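Local coordinates for protein putative c-1-tetrahydrofolate synthase, cytoplasmic (Leishmania major, PDB 4A26) that interconverts folate-bound one-carbon units as a homodimeric methylenetetrahydrofolate dehydrogenase and methenyltetrahydrofolate cyclohydrolase, probably with NADP as cofactor, at residues A41-Q47 and F70-E76; V87-D93 and K117-K122. One frame throughout, in Å; residues are numbered along the deposited sequence.

Overall arrangement
Both contacts lie in the catalytic domain of the folate dehydrogenase/cyclohydrolase, on the same side of the chain's centre, with their own centres about 15 Å apart. They come in series along the chain. Contact 1 pairs two parallel strands, 39-45 and 68-74, of the small sheet ordered 68-74, 39-45, 98-101. Helix 80-91 follows strand 68-74 and carries the first segment of contact 2, whose partner is the loop after helix 111-116. The two contacts touch: Ile43 CD1 lies 3.3 Å from Val87 CG2 and 3.5 Å from Leu90 CD1. Helix 80-91 thus packs on the sheet while its carboxyl end is bound to the loop, joining both contacts into one part of the domain.

Contact 1. Residues A41-Q47 and F70-E76; sequences ASIIVGQ and FNVELPE
Segments 41-47 and 70-76 pair as neighbouring parallel strands of a beta-alpha-beta unit. Helix 49-64 makes the connection. Both strands are extended, their axes 4.7 Å apart at closest approach and 15° from parallel. The register runs from Ala41 opposite Phe70 to Val45 opposite Leu74.

The donor alternates between the strands: Ser42 and Ile44 each give their N and O to the partner, as in parallel pairing. Ser42 N donates to Phe70 O (2.8 Å) and Val72 N to Ser42 O (3.0 Å). Ile44 N donates to Val72 O (3.1 Å), then Leu74 N to Ile44 O (3.0 Å). Gly46 N to Leu74 O (2.9 Å) closes the series just past the strand.

Apolar side chains of Ala41, Ile43, Val45, Phe70, Val72 and Leu74 share one face. Ala41 CB lies 3.7 Å from Phe70 CB. Ile43 (mt) brings CG2 to 4.1 Å from Leu74 CD1, and Val45 CG2 is 4.1 Å from Leu74 CB. Helix 80-91 covers part of this face through Leu83, Val87 and Leu90.

The other face carries Ser42, Ile44, Asn71 and Glu73. Ile44 (tt) sets CG2 3.8 Å from Glu73 CG. Ser42 OG, in the p rotamer, is hydrogen-bonded to His59 NE2 of helix 49-64.

Beyond the strands, Gly46 has phi 79°, which favours glycine. A CB there would clash with Glu76 OE1, which accepts from Gln47 N at 3.3 Å. Gln47 NE2 makes a weak hydrogen bond to Glu73 OE1 (3.4 Å).

The pairing therefore rests on main-chain bonds, with an apolar face turned to helix 80-91 and polar side chains at the exposed strand end.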
loop_
_atom_site.group_PDB
_atom_site.type_symbol
_atom_site.label_atom_id
_atom_site.label_comp_id
_atom_site.label_asym_id
_atom_site.label_seq_id
_atom_site.Cartn_x
_atom_site.Cartn_y
_atom_site.Cartn_z
ATOM N N ALA A 41 -23.493 2.228 10.725
ATOM C CA ALA A 41 -23.392 2.773 12.066
ATOM C C ALA A 41 -22.326 3.852 12.106
ATOM O O ALA A 41 -21.298 3.740 11.443
ATOM C CB ALA A 41 -23.057 1.673 13.055
ATOM N N SER A 42 -22.579 4.902 12.880
ATOM C CA SER A 42 -21.586 5.945 13.104
ATOM C C SER A 42 -21.447 6.233 14.591
ATOM O O SER A 42 -22.399 6.064 15.356
ATOM C CB SER A 42 -21.956 7.227 12.349
ATOM O OG SER A 42 -23.209 7.723 12.771
ATOM N N ILE A 43 -20.251 6.654 14.991
ATOM C CA ILE A 43 -20.012 7.138 16.338
ATOM C C ILE A 43 -19.491 8.566 16.245
ATOM O O ILE A 43 -18.522 8.834 15.542
ATOM C CB ILE A 43 -19.002 6.253 17.101
ATOM C CG1 ILE A 43 -19.540 4.829 17.244
ATOM C CG2 ILE A 43 -18.743 6.820 18.480
ATOM C CD1 ILE A 43 -18.555 3.856 17.861
ATOM N N ILE A 44 -20.164 9.479 16.934
ATOM C CA ILE A 44 -19.719 10.861 17.040
ATOM C C ILE A 44 -19.584 11.191 18.523
ATOM O O ILE A 44 -20.426 10.795 19.334
ATOM C CB ILE A 44 -20.691 11.844 16.336
ATOM C CG1 ILE A 44 -20.104 13.257 16.307
ATOM C CG2 ILE A 44 -22.054 11.856 17.018
ATOM C CD1 ILE A 44 -21.014 14.280 15.656
ATOM N N VAL A 45 -18.506 11.894 18.865
ATOM C CA VAL A 45 -18.195 12.242 20.245
ATOM C C VAL A 45 -18.196 13.759 20.386
ATOM O O VAL A 45 -17.586 14.472 19.586
ATOM C CB VAL A 45 -16.832 11.669 20.669
ATOM C CG1 VAL A 45 -16.462 12.131 22.077
ATOM C CG2 VAL A 45 -16.856 10.152 20.587
ATOM N N GLY A 46 -18.888 14.246 21.408
ATOM C CA GLY A 46 -19.110 15.676 21.562
ATOM C C GLY A 46 -20.220 16.154 20.645
ATOM O O GLY A 46 -21.042 15.358 20.191
ATOM N N GLN A 47 -20.238 17.455 20.371
ATOM C CA GLN A 47 -21.368 18.093 19.694
ATOM C C GLN A 47 -20.929 19.147 18.668
ATOM O O GLN A 47 -21.581 20.180 18.511
ATOM C CB GLN A 47 -22.304 18.717 20.745
ATOM C CG GLN A 47 -23.109 17.705 21.569
ATOM C CD GLN A 47 -24.420 17.314 20.906
ATOM O OE1 GLN A 47 -25.355 18.117 20.833
ATOM N NE2 GLN A 47 -24.502 16.072 20.428
ATOM N N PHE A 70 -27.554 3.681 12.241
ATOM C CA PHE A 70 -27.253 3.576 13.663
ATOM C C PHE A 70 -26.331 4.698 14.110
ATOM O O PHE A 70 -25.118 4.621 13.928
ATOM C CB PHE A 70 -26.630 2.218 13.978
ATOM C CG PHE A 70 -27.557 1.065 13.745
ATOM C CD1 PHE A 70 -28.457 0.672 14.723
ATOM C CD2 PHE A 70 -27.535 0.375 12.540
ATOM C CE1 PHE A 70 -29.319 -0.392 14.506
ATOM C CE2 PHE A 70 -28.391 -0.688 12.316
ATOM C CZ PHE A 70 -29.284 -1.071 13.299
ATOM N N ASN A 71 -26.914 5.744 14.692
ATOM C CA ASN A 71 -26.131 6.854 15.222
ATOM C C ASN A 71 -25.946 6.707 16.724
ATOM O O ASN A 71 -26.925 6.641 17.476
ATOM C CB ASN A 71 -26.790 8.199 14.902
ATOM C CG ASN A 71 -25.889 9.389 15.242
ATOM O OD1 ASN A 71 -24.653 9.294 15.183
ATOM N ND2 ASN A 71 -26.504 10.516 15.602
ATOM N N VAL A 72 -24.686 6.635 17.144
ATOM C CA VAL A 72 -24.319 6.635 18.550
ATOM C C VAL A 72 -23.681 7.983 18.867
ATOM O O VAL A 72 -22.663 8.339 18.270
ATOM C CB VAL A 72 -23.315 5.512 18.856
ATOM C CG1 VAL A 72 -22.887 5.556 20.311
ATOM C CG2 VAL A 72 -23.913 4.154 18.512
ATOM N N GLU A 73 -24.283 8.735 19.788
ATOM C CA GLU A 73 -23.768 10.052 20.173
ATOM C C GLU A 73 -23.259 10.049 21.611
ATOM O O GLU A 73 -24.047 10.032 22.553
ATOM C CB GLU A 73 -24.842 11.128 19.999
ATOM C CG GLU A 73 -25.437 11.185 18.594
ATOM C CD GLU A 73 -26.324 12.395 18.369
ATOM O OE1 GLU A 73 -26.105 13.424 19.041
ATOM O OE2 GLU A 73 -27.234 12.317 17.515
ATOM N N LEU A 74 -21.936 10.063 21.763
ATOM C CA LEU A 74 -21.295 10.046 23.077
ATOM C C LEU A 74 -20.936 11.464 23.523
ATOM O O LEU A 74 -20.667 12.327 22.682
ATOM C CB LEU A 74 -20.034 9.180 23.045
ATOM C CG LEU A 74 -20.215 7.715 22.636
ATOM C CD1 LEU A 74 -18.864 7.031 22.536
ATOM C CD2 LEU A 74 -21.124 6.972 23.608
ATOM N N PRO A 75 -20.931 11.716 24.849
ATOM C CA PRO A 75 -20.535 13.032 25.354
ATOM C C PRO A 75 -19.119 13.449 24.952
ATOM O O PRO A 75 -18.300 12.612 24.568
ATOM C CB PRO A 75 -20.634 12.868 26.873
ATOM C CG PRO A 75 -21.617 11.793 27.071
ATOM C CD PRO A 75 -21.413 10.844 25.935
ATOM N N GLU A 76 -18.843 14.744 25.049
ATOM C CA GLU A 76 -17.565 15.303 24.610
ATOM C C GLU A 76 -16.405 14.919 25.531
ATOM O O GLU A 76 -15.262 14.837 25.082
ATOM C CB GLU A 76 -17.669 16.830 24.526
ATOM C CG GLU A 76 -16.571 17.504 23.716
ATOM C CD GLU A 76 -17.047 18.794 23.080
ATOM O OE1 GLU A 76 -17.733 18.720 22.033
ATOM O OE2 GLU A 76 -16.757 19.875 23.641
#

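Contact 2. Residues V87-D93 and K117-K122; sequences VEKLNND and KIHPHK
Lys122 NZ gathers main-chain carbonyls at the carboxyl end of helix 80-91, tying it to the loop after helix 111-116 in the alpha/beta catalytic domain, where the helix packs on the small parallel sheet. NZ donates to Asn91 O (2.6 Å) and Leu90 O (3.0 Å), and weakly to Asp93 O (2.8 Å). Cys96 O is a further acceptor. The lysine is extended (mttt) from the irregular segment 117-122. Segment 87-93 is helical to Asn91; Asn92 is the first residue to leave helical angles.

Asn91 (chi1 -76°) grips the loop backbone with both ends of its amide. OD1 accepts from His119 N (2.9 Å), and ND2 donates to Lys117 O (2.7 Å). ND2 also donates to Glu88 OE1 at 3.3 Å. One water donates to Glu88 OE1 (3.1 Å) and to Lys117 O (2.7 Å), bridging helix and loop. The nearest CA pairs are Asn91 with His119 (6.0 Å) and Val87 with Ile118 (6.4 Å).

Apolar contacts add to these bonds. Val87 CG1 meets Ile118 CG1 at 3.7 Å. Leu90 and Ile118 both touch Ile99 of strand 98-101; Val87 and Leu90 also reach Ile43 of strand 39-45. In a CH-pi contact, Asn91 CB sits over one face of the His119 ring, 3.9 Å from its centroid.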
loop_
_atom_site.group_PDB
_atom_site.type_symbol
_atom_site.label_atom_id
_atom_site.label_comp_id
_atom_site.label_asym_id
_atom_site.label_seq_id
_atom_site.Cartn_x
_atom_site.Cartn_y
_atom_site.Cartn_z
ATOM N N VAL A 87 -17.781 1.001 20.448
ATOM C CA VAL A 87 -17.268 0.493 19.176
ATOM C C VAL A 87 -17.373 -1.031 19.151
ATOM O O VAL A 87 -17.790 -1.609 18.146
ATOM C CB VAL A 87 -15.805 0.930 18.912
ATOM C CG1 VAL A 87 -15.295 0.335 17.606
ATOM C CG2 VAL A 87 -15.692 2.447 18.877
ATOM N N GLU A 88 -17.013 -1.671 20.263
ATOM C CA GLU A 88 -17.119 -3.129 20.392
ATOM C C GLU A 88 -18.576 -3.602 20.320
ATOM O O GLU A 88 -18.862 -4.650 19.740
ATOM C CB GLU A 88 -16.476 -3.607 21.703
ATOM C CG GLU A 88 -16.337 -5.131 21.832
ATOM C CD GLU A 88 -15.393 -5.746 20.799
ATOM O OE1 GLU A 88 -14.516 -5.029 20.264
ATOM O OE2 GLU A 88 -15.522 -6.959 20.531
ATOM N N LYS A 89 -19.491 -2.836 20.910
ATOM C CA LYS A 89 -20.912 -3.164 20.836
ATOM C C LYS A 89 -21.365 -3.222 19.376
ATOM O O LYS A 89 -22.080 -4.143 18.976
ATOM C CB LYS A 89 -21.753 -2.143 21.610
ATOM N N LEU A 90 -20.929 -2.242 18.588
ATOM C CA LEU A 90 -21.244 -2.202 17.158
ATOM C C LEU A 90 -20.563 -3.340 16.396
ATOM O O LEU A 90 -21.151 -3.884 15.465
ATOM C CB LEU A 90 -20.869 -0.840 16.550
ATOM C CG LEU A 90 -21.628 0.373 17.108
ATOM C CD1 LEU A 90 -21.005 1.680 16.636
ATOM C CD2 LEU A 90 -23.100 0.315 16.743
ATOM N N ASN A 91 -19.340 -3.705 16.791
ATOM C CA ASN A 91 -18.662 -4.862 16.197
ATOM C C ASN A 91 -19.514 -6.115 16.341
ATOM O O ASN A 91 -19.698 -6.859 15.383
ATOM C CB ASN A 91 -17.292 -5.117 16.841
ATOM C CG ASN A 91 -16.225 -4.133 16.390
ATOM O OD1 ASN A 91 -16.244 -3.640 15.263
ATOM N ND2 ASN A 91 -15.266 -3.865 17.271
ATOM N N ASN A 92 -20.043 -6.322 17.545
ATOM C CA ASN A 92 -20.848 -7.503 17.861
ATOM C C ASN A 92 -22.348 -7.332 17.580
ATOM O O ASN A 92 -23.151 -8.169 18.001
ATOM C CB ASN A 92 -20.640 -7.897 19.330
ATOM C CG ASN A 92 -19.188 -8.200 19.653
ATOM O OD1 ASN A 92 -18.555 -9.031 19.001
ATOM N ND2 ASN A 92 -18.652 -7.528 20.665
ATOM N N ASP A 93 -22.718 -6.259 16.878
ATOM C CA ASP A 93 -24.107 -6.013 16.480
ATOM C C ASP A 93 -24.310 -6.470 15.029
ATOM O O ASP A 93 -23.836 -5.813 14.101
ATOM C CB ASP A 93 -24.437 -4.521 16.625
ATOM C CG ASP A 93 -25.915 -4.212 16.420
ATOM O OD1 ASP A 93 -26.673 -5.083 15.949
ATOM O OD2 ASP A 93 -26.324 -3.080 16.739
ATOM N N LYS A 117 -10.009 -0.708 17.226
ATOM C CA LYS A 117 -11.079 -1.519 17.826
ATOM C C LYS A 117 -12.088 -2.035 16.807
ATOM O O LYS A 117 -12.689 -3.088 17.018
ATOM C CB LYS A 117 -11.841 -0.727 18.900
ATOM C CG LYS A 117 -11.318 -0.918 20.306
ATOM C CD LYS A 117 -11.869 -2.182 20.966
ATOM C CE LYS A 117 -11.181 -2.453 22.305
ATOM N NZ LYS A 117 -11.705 -3.662 23.009
ATOM N N ILE A 118 -12.295 -1.288 15.725
ATOM C CA ILE A 118 -13.255 -1.696 14.703
ATOM C C ILE A 118 -12.790 -3.003 14.073
ATOM O O ILE A 118 -11.605 -3.176 13.791
ATOM C CB ILE A 118 -13.432 -0.631 13.596
ATOM C CG1 ILE A 118 -14.017 0.665 14.172
ATOM C CG2 ILE A 118 -14.345 -1.155 12.491
ATOM C CD1 ILE A 118 -13.904 1.856 13.236
ATOM N N HIS A 119 -13.728 -3.923 13.876
ATOM C CA HIS A 119 -13.431 -5.186 13.228
ATOM C C HIS A 119 -13.147 -4.936 11.745
ATOM O O HIS A 119 -13.891 -4.206 11.089
ATOM C CB HIS A 119 -14.587 -6.170 13.412
ATOM C CG HIS A 119 -14.535 -6.915 14.709
ATOM N ND1 HIS A 119 -15.009 -8.201 14.850
ATOM C CD2 HIS A 119 -14.036 -6.563 15.918
ATOM C CE1 HIS A 119 -14.820 -8.603 16.094
ATOM N NE2 HIS A 119 -14.233 -7.628 16.763
ATOM N N PRO A 120 -12.058 -5.527 11.215
ATOM C CA PRO A 120 -11.662 -5.336 9.816
ATOM C C PRO A 120 -12.805 -5.435 8.811
ATOM O O PRO A 120 -12.816 -4.688 7.829
ATOM C CB PRO A 120 -10.664 -6.470 9.585
ATOM C CG PRO A 120 -10.042 -6.683 10.909
ATOM C CD PRO A 120 -11.098 -6.385 11.937
ATOM N N HIS A 121 -13.752 -6.341 9.061
ATOM C CA HIS A 121 -14.859 -6.590 8.133
ATOM C C HIS A 121 -16.031 -5.605 8.266
ATOM O O HIS A 121 -16.997 -5.697 7.510
ATOM C CB HIS A 121 -15.349 -8.050 8.246
ATOM C CG HIS A 121 -16.155 -8.342 9.480
ATOM N ND1 HIS A 121 -15.593 -8.825 10.643
ATOM C CD2 HIS A 121 -17.485 -8.239 9.721
ATOM C CE1 HIS A 121 -16.540 -8.994 11.549
ATOM N NE2 HIS A 121 -17.696 -8.648 11.014
ATOM N N LYS A 122 -15.944 -4.660 9.203
ATOM C CA LYS A 122 -16.947 -3.593 9.329
ATOM C C LYS A 122 -16.343 -2.195 9.144
ATOM O O LYS A 122 -17.009 -1.186 9.388
ATOM C CB LYS A 122 -17.650 -3.682 10.688
ATOM C CG LYS A 122 -18.397 -4.980 10.912
ATOM C CD LYS A 122 -19.272 -4.918 12.150
ATOM C CE LYS A 122 -20.138 -6.164 12.282
ATOM N NZ LYS A 122 -21.130 -6.054 13.387
HETATM O O HOH W 1 -12.008 -5.264 18.384
#